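Local structure of uncharacterized protein (Corynebacterium diphtheriae, 3V7B) at residues P29-Q34 with A142-A147; A57-S62 with Q68-V73; M72-P77 with I83-W88; D102-G107 with V124-W129. The protein is of unknown function but belongs to the DUF2020 family, grouped in one clan with the Mog1p and PsbP proteins. All blocks are in the same frame, centred on the assembly; numbering follows the deposited sequence.

Contact 1: P29-Q34 with A142-A147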
loop_
_atom_site.group_PDB
_atom_site.type_symbol
_atom_site.label_atom_id
_atom_site.label_comp_id
_atom_site.label_asym_id
_atom_site.label_seq_id
_atom_site.Cartn_x
_atom_site.Cartn_y
_atom_site.Cartn_z
ATOM N N PRO A 29 -0.859 8.805 -9.000
ATOM C CA PRO A 29 -1.472 10.161 -8.866
ATOM C C PRO A 29 -1.290 10.811 -7.529
ATOM O O PRO A 29 -1.348 12.058 -7.428
ATOM C CB PRO A 29 -2.971 9.948 -9.202
ATOM C CG PRO A 29 -3.011 8.661 -9.929
ATOM C CD PRO A 29 -1.807 7.809 -9.474
ATOM N N TYR A 30 -0.924 10.033 -6.520
ATOM C CA TYR A 30 -0.881 10.588 -5.188
ATOM C C TYR A 30 0.447 10.429 -4.450
ATOM O O TYR A 30 0.505 10.676 -3.276
ATOM C CB TYR A 30 -2.005 9.983 -4.328
ATOM C CG TYR A 30 -2.117 8.498 -4.392
ATOM C CD1 TYR A 30 -1.459 7.720 -3.467
ATOM C CD2 TYR A 30 -2.898 7.860 -5.380
ATOM C CE1 TYR A 30 -1.582 6.351 -3.478
ATOM C CE2 TYR A 30 -3.018 6.467 -5.421
ATOM C CZ TYR A 30 -2.366 5.730 -4.488
ATOM O OH TYR A 30 -2.492 4.378 -4.523
ATOM N N LEU A 31 1.482 9.932 -5.116
ATOM C CA LEU A 31 2.794 9.764 -4.466
ATOM C C LEU A 31 3.838 10.157 -5.531
ATOM O O LEU A 31 3.841 9.603 -6.630
ATOM C CB LEU A 31 3.027 8.340 -4.044
ATOM C CG LEU A 31 2.290 7.824 -2.819
ATOM C CD1 LEU A 31 2.699 6.384 -2.484
ATOM C CD2 LEU A 31 2.510 8.733 -1.593
ATOM N N ASP A 32 4.714 11.076 -5.177
ATOM C CA ASP A 32 5.768 11.491 -6.072
ATOM C C ASP A 32 6.855 10.431 -6.169
ATOM O O ASP A 32 7.347 9.939 -5.136
ATOM C CB ASP A 32 6.323 12.809 -5.520
ATOM C CG ASP A 32 7.511 13.332 -6.308
ATOM O OD1 ASP A 32 7.239 14.074 -7.276
ATOM O OD2 ASP A 32 8.709 13.019 -5.946
ATOM N N SER A 33 7.244 10.090 -7.409
ATOM C CA SER A 33 8.226 9.020 -7.670
ATOM C C SER A 33 9.567 9.312 -6.975
ATOM O O SER A 33 10.143 8.429 -6.338
ATOM C CB SER A 33 8.435 8.818 -9.198
ATOM O OG SER A 33 7.174 9.118 -9.882
ATOM N N GLN A 34 10.042 10.551 -7.062
ATOM C CA GLN A 34 11.310 10.905 -6.394
ATOM C C GLN A 34 11.223 10.696 -4.892
ATOM O O GLN A 34 12.119 10.152 -4.302
ATOM C CB GLN A 34 11.752 12.324 -6.705
ATOM C CG GLN A 34 12.198 12.528 -8.134
ATOM C CD GLN A 34 12.723 13.927 -8.301
ATOM O OE1 GLN A 34 12.039 14.802 -8.822
ATOM N NE2 GLN A 34 13.898 14.171 -7.755
ATOM N N ALA A 142 2.203 5.259 3.678
ATOM C CA ALA A 142 0.754 5.178 3.923
ATOM C C ALA A 142 0.202 6.507 4.345
ATOM O O ALA A 142 -0.856 6.947 3.848
ATOM C CB ALA A 142 0.415 4.145 4.958
ATOM N N LYS A 143 0.855 7.157 5.288
ATOM C CA LYS A 143 0.430 8.473 5.752
ATOM C C LYS A 143 0.385 9.511 4.648
ATOM O O LYS A 143 -0.556 10.281 4.558
ATOM C CB LYS A 143 1.330 8.935 6.888
ATOM C CG LYS A 143 1.111 8.106 8.139
ATOM C CD LYS A 143 2.054 8.550 9.277
ATOM C CE LYS A 143 1.434 9.683 10.077
ATOM N NZ LYS A 143 2.069 10.978 9.745
ATOM N N GLU A 144 1.385 9.487 3.781
ATOM C CA GLU A 144 1.454 10.420 2.687
ATOM C C GLU A 144 0.358 10.193 1.687
ATOM O O GLU A 144 -0.286 11.169 1.249
ATOM C CB GLU A 144 2.816 10.345 2.007
ATOM C CG GLU A 144 3.057 11.309 0.835
ATOM C CD GLU A 144 2.801 12.790 1.149
ATOM O OE1 GLU A 144 2.858 13.202 2.325
ATOM O OE2 GLU A 144 2.509 13.535 0.174
ATOM N N ALA A 145 0.083 8.927 1.361
ATOM C CA ALA A 145 -1.009 8.598 0.416
ATOM C C ALA A 145 -2.329 9.061 1.004
ATOM O O ALA A 145 -3.122 9.736 0.326
ATOM C CB ALA A 145 -1.036 7.057 0.114
ATOM N N ILE A 146 -2.570 8.737 2.280
ATOM C CA ILE A 146 -3.781 9.161 2.933
ATOM C C ILE A 146 -3.940 10.702 2.909
ATOM O O ILE A 146 -5.024 11.188 2.652
ATOM C CB ILE A 146 -3.866 8.602 4.366
ATOM C CG1 ILE A 146 -4.122 7.057 4.319
ATOM C CG2 ILE A 146 -4.962 9.377 5.157
ATOM C CD1 ILE A 146 -3.888 6.327 5.658
ATOM N N ALA A 147 -2.868 11.434 3.264
ATOM C CA ALA A 147 -2.922 12.894 3.162
ATOM C C ALA A 147 -3.212 13.384 1.714
ATOM O O ALA A 147 -4.062 14.223 1.466
ATOM C CB ALA A 147 -1.590 13.445 3.679
HETATM O O HOH W 1 4.448 12.467 -2.414
#

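Contact 2: A57-S62 with Q68-V73. With EDO (1,2-ethanediol), chain C.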
loop_
_atom_site.group_PDB
_atom_site.type_symbol
_atom_site.label_atom_id
_atom_site.label_comp_id
_atom_site.label_asym_id
_atom_site.label_seq_id
_atom_site.Cartn_x
_atom_site.Cartn_y
_atom_site.Cartn_z
ATOM N N ALA A 57 -4.139 1.573 -7.464
ATOM C CA ALA A 57 -3.010 1.047 -6.726
ATOM C C ALA A 57 -1.742 1.452 -7.459
ATOM O O ALA A 57 -1.759 1.569 -8.680
ATOM C CB ALA A 57 -3.109 -0.442 -6.646
ATOM N N CYS A 58 -0.664 1.696 -6.718
ATOM C CA CYS A 58 0.595 2.173 -7.323
ATOM C C CYS A 58 1.687 1.169 -6.911
ATOM O O CYS A 58 1.827 0.793 -5.741
ATOM C CB CYS A 58 0.980 3.576 -6.858
ATOM S SG CYS A 58 -0.232 4.843 -7.341
ATOM N N VAL A 59 2.490 0.788 -7.884
ATOM C CA VAL A 59 3.599 -0.154 -7.624
ATOM C C VAL A 59 4.911 0.398 -8.157
ATOM O O VAL A 59 4.942 0.981 -9.243
ATOM C CB VAL A 59 3.348 -1.466 -8.301
ATOM C CG1 VAL A 59 4.435 -2.490 -7.865
ATOM C CG2 VAL A 59 1.953 -1.986 -7.950
ATOM N N PHE A 60 5.969 0.258 -7.351
ATOM C CA PHE A 60 7.207 0.896 -7.626
ATOM C C PHE A 60 8.312 -0.155 -7.586
ATOM O O PHE A 60 8.495 -0.868 -6.607
ATOM C CB PHE A 60 7.546 2.004 -6.626
ATOM C CG PHE A 60 6.450 3.016 -6.371
ATOM C CD1 PHE A 60 6.364 4.181 -7.122
ATOM C CD2 PHE A 60 5.452 2.766 -5.426
ATOM C CE1 PHE A 60 5.415 5.144 -6.850
ATOM C CE2 PHE A 60 4.433 3.703 -5.239
ATOM C CZ PHE A 60 4.421 4.892 -5.953
ATOM N N TRP A 61 9.068 -0.185 -8.673
ATOM C CA TRP A 61 10.148 -1.128 -8.874
ATOM C C TRP A 61 11.511 -0.495 -8.887
ATOM O O TRP A 61 11.712 0.578 -9.443
ATOM C CB TRP A 61 9.993 -1.843 -10.222
ATOM C CG TRP A 61 9.004 -2.961 -10.187
ATOM C CD1 TRP A 61 9.214 -4.323 -9.858
ATOM C CD2 TRP A 61 7.642 -2.859 -10.601
ATOM N NE1 TRP A 61 8.063 -5.049 -9.988
ATOM C CE2 TRP A 61 7.061 -4.190 -10.464
ATOM C CE3 TRP A 61 6.845 -1.794 -11.024
ATOM C CZ2 TRP A 61 5.740 -4.416 -10.699
ATOM C CZ3 TRP A 61 5.509 -2.063 -11.305
ATOM C CH2 TRP A 61 4.983 -3.338 -11.135
ATOM N N SER A 62 12.460 -1.198 -8.275
ATOM C CA SER A 62 13.891 -0.955 -8.449
ATOM C C SER A 62 14.491 -2.154 -9.180
ATOM O O SER A 62 13.794 -2.830 -9.927
ATOM C CB SER A 62 14.580 -0.776 -7.112
ATOM O OG SER A 62 15.906 -0.243 -7.274
ATOM N N GLN A 68 9.831 -2.637 -5.077
ATOM C CA GLN A 68 10.399 -2.062 -3.848
ATOM C C GLN A 68 9.261 -1.612 -2.902
ATOM O O GLN A 68 9.433 -1.615 -1.690
ATOM C CB GLN A 68 11.428 -0.948 -4.103
ATOM C CG GLN A 68 10.857 0.391 -4.616
ATOM C CD GLN A 68 11.933 1.473 -4.508
ATOM O OE1 GLN A 68 12.475 1.708 -3.437
ATOM N NE2 GLN A 68 12.327 2.034 -5.641
ATOM N N ALA A 69 8.145 -1.172 -3.443
ATOM C CA ALA A 69 7.002 -0.722 -2.629
ATOM C C ALA A 69 5.728 -0.905 -3.433
ATOM O O ALA A 69 5.653 -0.688 -4.657
ATOM C CB ALA A 69 7.156 0.754 -2.207
ATOM N N THR A 70 4.692 -1.254 -2.722
ATOM C CA THR A 70 3.369 -1.373 -3.302
ATOM C C THR A 70 2.389 -0.635 -2.397
ATOM O O THR A 70 2.371 -0.862 -1.171
ATOM C CB THR A 70 2.963 -2.877 -3.372
ATOM O OG1 THR A 70 3.858 -3.610 -4.238
ATOM C CG2 THR A 70 1.479 -3.051 -3.795
ATOM N N VAL A 71 1.521 0.192 -2.998
ATOM C CA VAL A 71 0.571 0.968 -2.223
ATOM C C VAL A 71 -0.795 0.672 -2.787
ATOM O O VAL A 71 -1.023 0.836 -3.987
ATOM C CB VAL A 71 0.832 2.499 -2.284
ATOM C CG1 VAL A 71 -0.257 3.282 -1.568
ATOM C CG2 VAL A 71 2.241 2.817 -1.686
HETATM N N MSE A 72 -1.671 0.181 -1.903
HETATM C CA MSE A 72 -3.011 -0.205 -2.275
HETATM C C MSE A 72 -4.092 0.442 -1.401
HETATM O O MSE A 72 -4.075 0.336 -0.170
HETATM C CB MSE A 72 -3.183 -1.722 -2.289
HETATM C CG MSE A 72 -4.630 -2.178 -2.738
HETATM SE SE MSE A 72 -4.712 -4.120 -2.844
HETATM C CE MSE A 72 -4.466 -4.413 -0.910
ATOM N N VAL A 73 -5.012 1.150 -2.071
ATOM C CA VAL A 73 -6.178 1.766 -1.494
ATOM C C VAL A 73 -7.467 0.998 -1.832
ATOM O O VAL A 73 -7.782 0.756 -2.975
ATOM C CB VAL A 73 -6.318 3.258 -1.890
ATOM C CG1 VAL A 73 -7.578 3.865 -1.191
ATOM C CG2 VAL A 73 -5.056 4.021 -1.422
HETATM C C1 EDO C . 7.591 -6.064 -1.726
HETATM O O1 EDO C . 7.919 -6.551 -3.038
HETATM C C2 EDO C . 6.754 -4.782 -1.866
HETATM O O2 EDO C . 5.536 -4.877 -2.642
#

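Contact 3: M72-P77 with I83-W88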
loop_
_atom_site.group_PDB
_atom_site.type_symbol
_atom_site.label_atom_id
_atom_site.label_comp_id
_atom_site.label_asym_id
_atom_site.label_seq_id
_atom_site.Cartn_x
_atom_site.Cartn_y
_atom_site.Cartn_z
HETATM N N MSE A 72 -1.671 0.181 -1.903
HETATM C CA MSE A 72 -3.011 -0.205 -2.275
HETATM C C MSE A 72 -4.092 0.442 -1.401
HETATM O O MSE A 72 -4.075 0.336 -0.170
HETATM C CB MSE A 72 -3.183 -1.722 -2.289
HETATM C CG MSE A 72 -4.630 -2.178 -2.738
HETATM SE SE MSE A 72 -4.712 -4.120 -2.844
HETATM C CE MSE A 72 -4.466 -4.413 -0.910
ATOM N N VAL A 73 -5.012 1.150 -2.071
ATOM C CA VAL A 73 -6.178 1.766 -1.494
ATOM C C VAL A 73 -7.467 0.998 -1.832
ATOM O O VAL A 73 -7.782 0.756 -2.975
ATOM C CB VAL A 73 -6.318 3.258 -1.890
ATOM C CG1 VAL A 73 -7.578 3.865 -1.191
ATOM C CG2 VAL A 73 -5.056 4.021 -1.422
ATOM N N ARG A 74 -8.213 0.549 -0.812
ATOM C CA ARG A 74 -9.362 -0.297 -1.000
ATOM C C ARG A 74 -10.616 0.420 -0.499
ATOM O O ARG A 74 -10.635 0.975 0.571
ATOM C CB ARG A 74 -9.264 -1.581 -0.216
ATOM C CG ARG A 74 -8.363 -2.652 -0.745
ATOM C CD ARG A 74 -8.360 -2.906 -2.185
ATOM N NE ARG A 74 -9.706 -3.278 -2.694
ATOM C CZ ARG A 74 -10.214 -4.494 -2.765
ATOM N NH1 ARG A 74 -9.496 -5.541 -2.466
ATOM N NH2 ARG A 74 -11.453 -4.665 -3.217
ATOM N N HIS A 75 -11.620 0.466 -1.299
ATOM C CA HIS A 75 -12.922 0.927 -0.805
ATOM C C HIS A 75 -13.802 -0.311 -0.762
ATOM O O HIS A 75 -14.260 -0.856 -1.810
ATOM C CB HIS A 75 -13.494 2.014 -1.703
ATOM C CG HIS A 75 -12.789 3.339 -1.590
ATOM N ND1 HIS A 75 -11.538 3.563 -2.130
ATOM C CD2 HIS A 75 -13.203 4.552 -1.053
ATOM C CE1 HIS A 75 -11.166 4.826 -1.881
ATOM N NE2 HIS A 75 -12.183 5.442 -1.222
HETATM N N MSE A 76 -14.006 -0.827 0.430
HETATM C CA MSE A 76 -14.782 -2.075 0.613
HETATM C C MSE A 76 -16.281 -1.758 0.814
HETATM O O MSE A 76 -16.647 -0.630 1.142
HETATM C CB MSE A 76 -14.264 -2.907 1.789
HETATM C CG MSE A 76 -12.758 -3.298 1.699
HETATM SE SE MSE A 76 -12.236 -4.119 -0.032
HETATM C CE MSE A 76 -12.934 -5.896 0.315
ATOM N N PRO A 77 -17.165 -2.750 0.562
ATOM C CA PRO A 77 -18.640 -2.628 0.801
ATOM C C PRO A 77 -19.027 -2.424 2.230
ATOM O O PRO A 77 -20.165 -1.998 2.499
ATOM C CB PRO A 77 -19.187 -4.006 0.380
ATOM C CG PRO A 77 -18.161 -4.605 -0.474
ATOM C CD PRO A 77 -16.823 -4.064 -0.049
ATOM N N ILE A 83 -11.726 -4.375 7.465
ATOM C CA ILE A 83 -10.942 -5.025 8.543
ATOM C C ILE A 83 -10.350 -6.343 8.080
ATOM O O ILE A 83 -9.243 -6.711 8.465
ATOM C CB ILE A 83 -11.804 -5.190 9.864
ATOM C CG1 ILE A 83 -12.137 -3.850 10.471
ATOM C CG2 ILE A 83 -11.091 -6.068 10.878
ATOM C CD1 ILE A 83 -13.358 -3.783 11.436
ATOM N N ARG A 84 -11.069 -7.081 7.254
ATOM C CA ARG A 84 -10.591 -8.370 6.736
ATOM C C ARG A 84 -9.335 -8.178 5.894
ATOM O O ARG A 84 -8.350 -8.943 6.000
ATOM C CB ARG A 84 -11.725 -8.982 5.912
ATOM C CG ARG A 84 -11.472 -10.399 5.451
ATOM C CD ARG A 84 -12.673 -10.924 4.674
ATOM N NE ARG A 84 -12.459 -12.295 4.309
ATOM C CZ ARG A 84 -13.178 -12.959 3.405
ATOM N NH1 ARG A 84 -14.204 -12.389 2.771
ATOM N NH2 ARG A 84 -12.878 -14.208 3.161
ATOM N N VAL A 85 -9.333 -7.143 5.078
ATOM C CA VAL A 85 -8.151 -6.729 4.275
ATOM C C VAL A 85 -6.955 -6.434 5.199
ATOM O O VAL A 85 -5.865 -6.997 5.057
ATOM C CB VAL A 85 -8.425 -5.455 3.430
ATOM C CG1 VAL A 85 -7.151 -4.998 2.696
ATOM C CG2 VAL A 85 -9.540 -5.737 2.393
ATOM N N VAL A 86 -7.189 -5.579 6.175
ATOM C CA VAL A 86 -6.146 -5.187 7.068
ATOM C C VAL A 86 -5.572 -6.404 7.852
ATOM O O VAL A 86 -4.369 -6.544 7.969
ATOM C CB VAL A 86 -6.617 -4.057 7.995
ATOM C CG1 VAL A 86 -5.616 -3.851 9.112
ATOM C CG2 VAL A 86 -6.848 -2.727 7.247
ATOM N N ASP A 87 -6.457 -7.294 8.343
ATOM C CA ASP A 87 -6.038 -8.469 9.076
ATOM C C ASP A 87 -5.346 -9.456 8.163
ATOM O O ASP A 87 -4.447 -10.189 8.594
ATOM C CB ASP A 87 -7.262 -9.150 9.762
ATOM C CG ASP A 87 -7.808 -8.358 10.893
ATOM O OD1 ASP A 87 -7.259 -7.252 11.206
ATOM O OD2 ASP A 87 -8.786 -8.871 11.517
ATOM N N TRP A 88 -5.720 -9.501 6.903
ATOM C CA TRP A 88 -4.989 -10.359 5.949
ATOM C C TRP A 88 -3.578 -9.854 5.699
ATOM O O TRP A 88 -2.612 -10.633 5.841
ATOM C CB TRP A 88 -5.801 -10.449 4.678
ATOM C CG TRP A 88 -5.051 -10.834 3.445
ATOM C CD1 TRP A 88 -4.583 -12.093 3.081
ATOM C CD2 TRP A 88 -4.649 -9.929 2.341
ATOM N NE1 TRP A 88 -3.902 -12.030 1.860
ATOM C CE2 TRP A 88 -3.926 -10.766 1.361
ATOM C CE3 TRP A 88 -4.822 -8.571 2.072
ATOM C CZ2 TRP A 88 -3.409 -10.237 0.185
ATOM C CZ3 TRP A 88 -4.276 -8.048 0.911
ATOM C CH2 TRP A 88 -3.600 -8.867 -0.019
#

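Contact 4: D102-G107 with V124-W129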
loop_
_atom_site.group_PDB
_atom_site.type_symbol
_atom_site.label_atom_id
_atom_site.label_comp_id
_atom_site.label_asym_id
_atom_site.label_seq_id
_atom_site.Cartn_x
_atom_site.Cartn_y
_atom_site.Cartn_z
ATOM N N ASP A 102 -4.501 9.761 12.686
ATOM C CA ASP A 102 -5.581 9.659 13.633
ATOM C C ASP A 102 -6.916 9.234 12.963
ATOM O O ASP A 102 -7.293 9.698 11.899
ATOM C CB ASP A 102 -5.629 10.921 14.507
ATOM C CG ASP A 102 -4.540 10.903 15.612
ATOM O OD1 ASP A 102 -3.504 10.237 15.426
ATOM O OD2 ASP A 102 -4.729 11.523 16.678
ATOM N N GLY A 103 -7.567 8.247 13.577
ATOM C CA GLY A 103 -8.820 7.719 13.078
ATOM C C GLY A 103 -8.626 6.408 12.331
ATOM O O GLY A 103 -9.616 5.767 12.050
ATOM N N TRP A 104 -7.368 6.001 12.084
ATOM C CA TRP A 104 -7.038 4.770 11.338
ATOM C C TRP A 104 -6.554 3.730 12.323
ATOM O O TRP A 104 -5.913 4.069 13.340
ATOM C CB TRP A 104 -5.973 5.005 10.272
ATOM C CG TRP A 104 -6.458 5.946 9.184
ATOM C CD1 TRP A 104 -6.605 7.347 9.253
ATOM C CD2 TRP A 104 -6.947 5.578 7.870
ATOM N NE1 TRP A 104 -7.138 7.837 8.099
ATOM C CE2 TRP A 104 -7.349 6.814 7.217
ATOM C CE3 TRP A 104 -7.101 4.380 7.191
ATOM C CZ2 TRP A 104 -7.855 6.821 5.965
ATOM C CZ3 TRP A 104 -7.594 4.416 5.923
ATOM C CH2 TRP A 104 -7.968 5.611 5.322
ATOM N N SER A 105 -6.728 2.464 11.955
ATOM C CA SER A 105 -6.354 1.333 12.816
ATOM C C SER A 105 -5.959 0.123 12.008
ATOM O O SER A 105 -6.619 -0.241 11.083
ATOM C CB SER A 105 -7.549 0.915 13.665
ATOM O OG SER A 105 -7.144 0.109 14.759
ATOM N N GLY A 106 -4.961 -0.589 12.437
ATOM C CA GLY A 106 -4.589 -1.792 11.750
ATOM C C GLY A 106 -3.283 -2.311 12.374
ATOM O O GLY A 106 -3.172 -2.256 13.598
ATOM N N GLY A 107 -2.327 -2.695 11.543
ATOM C CA GLY A 107 -1.041 -3.319 12.010
ATOM C C GLY A 107 0.156 -2.972 11.137
ATOM O O GLY A 107 0.017 -2.501 9.994
ATOM N N VAL A 124 -12.783 2.001 4.263
ATOM C CA VAL A 124 -11.593 2.235 3.459
ATOM C C VAL A 124 -10.402 1.584 4.105
ATOM O O VAL A 124 -10.151 1.728 5.331
ATOM C CB VAL A 124 -11.345 3.741 3.279
ATOM C CG1 VAL A 124 -10.083 4.008 2.429
ATOM C CG2 VAL A 124 -12.604 4.336 2.626
ATOM N N ALA A 125 -9.627 0.864 3.282
ATOM C CA ALA A 125 -8.357 0.305 3.766
ATOM C C ALA A 125 -7.165 0.805 2.908
ATOM O O ALA A 125 -7.304 0.996 1.724
ATOM C CB ALA A 125 -8.409 -1.233 3.826
ATOM N N VAL A 126 -6.033 1.049 3.555
ATOM C CA VAL A 126 -4.800 1.477 2.924
ATOM C C VAL A 126 -3.695 0.494 3.370
ATOM O O VAL A 126 -3.421 0.353 4.577
ATOM C CB VAL A 126 -4.437 2.941 3.294
ATOM C CG1 VAL A 126 -3.047 3.344 2.783
ATOM C CG2 VAL A 126 -5.501 3.936 2.793
ATOM N N VAL A 127 -3.050 -0.179 2.424
ATOM C CA VAL A 127 -1.965 -1.130 2.741
ATOM C C VAL A 127 -0.710 -0.716 1.937
ATOM O O VAL A 127 -0.774 -0.457 0.737
ATOM C CB VAL A 127 -2.349 -2.598 2.332
ATOM C CG1 VAL A 127 -1.234 -3.589 2.600
ATOM C CG2 VAL A 127 -3.690 -3.051 2.974
ATOM N N VAL A 128 0.444 -0.746 2.577
ATOM C CA VAL A 128 1.653 -0.461 1.903
ATOM C C VAL A 128 2.582 -1.580 2.317
ATOM O O VAL A 128 2.645 -1.900 3.513
ATOM C CB VAL A 128 2.253 0.903 2.330
ATOM C CG1 VAL A 128 3.630 1.140 1.777
ATOM C CG2 VAL A 128 1.372 2.094 1.928
ATOM N N TRP A 129 3.227 -2.167 1.312
ATOM C CA TRP A 129 4.269 -3.142 1.498
ATOM C C TRP A 129 5.556 -2.478 0.996
ATOM O O TRP A 129 5.542 -1.747 -0.007
ATOM C CB TRP A 129 3.979 -4.351 0.631
ATOM C CG TRP A 129 2.842 -5.208 1.076
ATOM C CD1 TRP A 129 2.851 -6.200 2.013
ATOM C CD2 TRP A 129 1.507 -5.194 0.532
ATOM N NE1 TRP A 129 1.638 -6.829 2.073
ATOM C CE2 TRP A 129 0.776 -6.250 1.211
ATOM C CE3 TRP A 129 0.867 -4.449 -0.466
ATOM C CZ2 TRP A 129 -0.512 -6.542 0.899
ATOM C CZ3 TRP A 129 -0.456 -4.714 -0.752
ATOM C CH2 TRP A 129 -1.148 -5.713 -0.112
#

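Contact 1: P29-Q34 with A142-A147
Y30 and A145 approach to 5.9 Å between CA atoms where the loop entering helix 33-40 passes the flank of helix 135-149. The Y30 ring meets the methyl of A145 obliquely, its CD1 lying 3.7 Å from A145 CB and CE1 just as near. With chi1 at 48°, the ring is tucked between its own backbone N and carbonyl carbon; it lies alongside the helix, and its OH is hydrogen-bonded to P56 O. L31 works one step along: its CD2 touches E144 CG at 3.6 Å and sits 3.8 Å from A145 N, and the L31 and E144 side chains overlap head to tail. This is loop-against-helix packing on the face of the antiparallel sheet that helix 135-149 covers; Y30 and L31 also rest on V71 of strand 69-75, so they fill the corner between helix and sheet. E144 bends at chi2 (54°), which turns its carboxylate away from the L31 methyl. A water accepts from D32 N at 3.1 Å and gives only a weak bond to E144 OE2, which has a second weak, long ion pair with R148. D32 is the N-cap of helix 33-40, its OD2 taking the backbone N of W35.

Contact 2: A57-S62 with Q68-V73
A beta hairpin of strands 57-61 and 69-75 carries a classic bulge at its loop end, where Q68 and A69 both face F60. The strands run antiparallel with axes 4.8 Å apart. C58 and V71 form a hydrogen-bonded pair, C58 N reaching V71 O at 2.9 Å and V71 N returning to C58 O at 2.8 Å; a disulfide ties C58 to C28. At the bulge F60 O is gripped twice: by A69 N at 3.2 Å, and by Q68 N at 2.7 Å in a shorter but more bent bond (131° at the hydrogen). F60 N completes the pair by binding A69 O. Q68 chi1 (72°) sets CG between its own backbone N and carbonyl carbon, against F60 O, and the chain, extended beyond CG, carries NE2 past S62 CB to a hydrogen bond with Q42 O. The F60 ring meets its partners with its edge: A69 O and V71 CG2 lie near the ring plane, and CD2 is 4.2 Å from A69 CB. V59 and T70 form the non-hydrogen-bonded pair and point the same way on the other face, V59 CG1 lying 3.8 Å from T70 OG1. That hydroxyl also shares a 2.6 Å hydrogen bond with O2 of an ethanediol, probably a crystallisation additive. The hairpin lies between strand 46-50, paired with 57-61, and strand 124-130, paired with 69-75, and A69 rests on M141 of helix 135-149.

Contact 3: M72-P77 with I83-W88
M76, a selenomethionine just past the end of strand 69-75, meets V85 of helix 79-89 with the outer part of its side chain. CB points toward the helix but stops short of it. The next atom, CG, set beside the backbone N at chi1 -57°, comes 4.1 Å from V85 CG2. Bends at chi2 and chi3 then fold the chain back over that methyl, so that SE and CE each lie 4.0 Å from V85 CG2. One valine branch is thus touched by three successive atoms. On another side SE sits 3.3 Å above the plane of the R74 guanidinium, displaced from its centre.

The second V85 branch is used as well: CG1 lies 4.3 Å from CG of R74, which offers the base of its chain to the helix. The R74 head turns elsewhere, its NE in a salt bridge with D7 and its NH1 and NH2 bonded to the carbonyls of P11 and L10; three partners in the N-terminal segment would fix the rotation of the guanidinium. Two residues before R74, M72, also a selenomethionine, runs out extended and bends only at chi3 (66°), bringing CE to the ring edge of W88, 4.1 Å from CZ3. Here M72 stands nearly perpendicular to W88. W88 also meets F12 edge to face. M72 and R74 of the strand, and M76 just beyond it, all face the helix that follows in the chain: largely apolar packing, as where a helix covers one face of the antiparallel sheet in an alpha-beta-alpha sandwich.

Contact 4: D102-G107 with V124-W129
W104 makes the whole contact with V124 and V126, and most of it is apolar. The far corner of the indole's six-membered ring does the touching: CH2 lies 3.9 Å from V124 CG1, while CZ3 comes to 3.8 Å from V126 CG2 and CH2 to 3.9 Å from the same methyl. The indole lies aslant to both valines. V124 and V126 are two apart on strand 124-130, so they point to the same side of the sheet and present neighbouring methyls to one ring. With chi1 at -65° the W104 ring lies beside its own backbone N, and from there it reaches inward to these methyls.

A second kind of approach is to the main chain. W104 CZ3 also lies 3.8 Å from V124 O, which stands obliquely to the ring, so the aromatic carbon rests against a polar atom as well as against methyls.

Strand 114-121 runs between strands 105-111 and 124-130, and W104 spans it, touching V119 and K121 on the way. From helix 135-149, I146 packs on both W104 and V126, so the indole lies under that helix; helix 79-89 covers the opposite face, with V85 against A125 and V127.

In the fold
Starting from the N terminus, 29-34 opens the longest loop, which contact 1 closes only at helix 135-149, 108 residues later; the other three contacts all fall within it. Contact 2 closes a short hairpin loop between 57-62 and 68-73. Contact 3 begins where that ends, sharing residues 72 and 73, and closes the short loop by which helix 79-89 folds back on strand 69-75. Contact 4 follows in series, joining 102-107 to 124-129 across one intervening strand. None of these loops cross. Strand 69-75 pairs with 124-130, which links contacts 2, 3 and 4 in one sheet. Contact 3 brings a helix to one face; on the other, A142 and I146 of contact 1 rest on contact 4.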